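Extracellular matrix-binding protein ebh (Staphylococcus aureus subsp. aureus, PDB 4KJM) is a staphylococcal surface adhesin that probably binds components of the host extracellular matrix, and contains FIVAR and GA modules. Local coordinates at the interface of chains A and B. Numbering follows the deposited sequence. Chains: chain A/B, Extracellular matrix-binding protein ebh.

The interface of chains A and B. Residues chain A 5, 8-9, 12; chain B 79, 82, 108-109.
A:Gly5 CA lies 3.7 Å from B:Asn108 CG, the amide carbon of the asparagine, and this contact, with the methyl of A:Thr9 against the amide of B:Asn79, makes up the least polar part of a helix-to-helix contact between two copies of this adhesin fragment. With no side chain on A:Gly5, the B:Asn108 amide comes directly up to the helix backbone, its oxygen OD1 foremost. Alongside, CB of A:Gln8 packs against the end of the B:Asn108 backbone carbonyl, with CG on the face away from B:Lys82. The glutamine chain bends at chi2 (-110°), and its OE1 lies 3.7 Å from B:Asn108 O, a packing contact between two acceptors and not a hydrogen bond.

Around this core the patch illustrates how one lysine can tie two chains together. B:Lys82, extended beyond CG, runs past A:Thr9 in the opposite direction and sets its ammonium among protein oxygens of both chains. NZ donates to the A:Thr9 hydroxyl OG1 at 2.8 Å and to the A:Gly5 carbonyl O. Within its own chain it donates to B:Asn108 O at 2.8 Å, arriving from above the carbonyl plane, 45° out of it. The threonine hydroxyl is a relay: OG1 accepts from the lysine, and its single hydrogen can go to B:Asn79 OD1, at 2.6 Å, or to A:Gly5 O, at 3.0 Å, or be shared between them. A:Thr9 OG1 sits beside its backbone N (chi1 -63°), facing back along the helix, where it and the lysine approach A:Gly5 O from the same face.

At the rim, water 1 is a further neighbour of B:Lys82 NZ and links it to ND2 of A:Asn12; water 2 joins that amide nitrogen to B:Gly109 O, at 2.6 Å from the carbonyl.

Helix 2-11 of chain A, with A:Asn12 just beyond it, thus meets helix 74-90 and the end of helix 97-109 of chain B. FIVAR-region residues of one copy face the GA module of the other, and two-fold symmetry repeats the contact, though the dimer may be a product of crystal packing.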
# COMPACT_ATOMS: atom_id res chain seq x y z
N GLY A 5 -8.78 -9.08 15.39
CA GLY A 5 -8.80 -7.72 14.94
C GLY A 5 -7.68 -7.35 13.96
O GLY A 5 -7.91 -6.69 12.96
N GLN A 8 -8.31 -9.09 10.61
CA GLN A 8 -9.34 -8.34 9.90
C GLN A 8 -8.79 -7.12 9.24
O GLN A 8 -9.15 -6.81 8.12
CB GLN A 8 -10.45 -7.98 10.92
CG GLN A 8 -11.23 -9.20 11.30
CD GLN A 8 -12.60 -9.10 10.72
OE1 GLN A 8 -13.62 -9.07 11.48
NE2 GLN A 8 -12.65 -8.89 9.40
N THR A 9 -7.91 -6.39 9.96
CA THR A 9 -7.25 -5.22 9.40
C THR A 9 -6.52 -5.61 8.03
O THR A 9 -6.74 -5.00 6.95
CB THR A 9 -6.35 -4.56 10.49
OG1 THR A 9 -7.16 -4.08 11.59
CG2 THR A 9 -5.59 -3.40 9.95
N ASN A 12 -9.44 -6.83 5.10
CA ASN A 12 -10.29 -5.73 4.67
C ASN A 12 -9.52 -4.76 3.75
O ASN A 12 -10.07 -3.86 3.16
CB ASN A 12 -10.82 -4.97 5.88
CG ASN A 12 -11.96 -5.67 6.59
OD1 ASN A 12 -12.57 -6.60 6.06
ND2 ASN A 12 -12.27 -5.22 7.79
N ASN B 79 -5.45 -0.56 14.15
CA ASN B 79 -5.29 -1.67 15.14
C ASN B 79 -5.26 -1.21 16.58
O ASN B 79 -5.88 -1.82 17.42
CB ASN B 79 -4.06 -2.51 14.84
CG ASN B 79 -4.26 -3.43 13.68
OD1 ASN B 79 -5.37 -3.92 13.43
ND2 ASN B 79 -3.18 -3.64 12.87
N LYS B 82 -8.88 -0.31 17.51
CA LYS B 82 -9.59 -1.58 17.77
C LYS B 82 -9.30 -2.14 19.18
O LYS B 82 -10.22 -2.48 19.90
CB LYS B 82 -9.25 -2.61 16.72
CG LYS B 82 -9.78 -2.30 15.34
CD LYS B 82 -9.45 -3.44 14.40
CE LYS B 82 -10.01 -3.22 12.99
NZ LYS B 82 -9.88 -4.47 12.16
N ASN B 108 -13.72 -5.23 15.99
CA ASN B 108 -12.87 -5.98 15.16
C ASN B 108 -13.08 -5.84 13.65
O ASN B 108 -12.13 -6.02 12.86
CB ASN B 108 -12.94 -7.45 15.53
CG ASN B 108 -12.06 -7.78 16.71
OD1 ASN B 108 -11.13 -7.05 17.06
ND2 ASN B 108 -12.36 -8.85 17.34
N GLY B 109 -14.30 -5.47 13.28
CA GLY B 109 -14.68 -5.21 11.90
C GLY B 109 -14.53 -3.77 11.41
O GLY B 109 -14.62 -3.53 10.21
O HOH W 1 -10.52 -3.83 9.52
O HOH W 2 -15.02 -5.25 8.36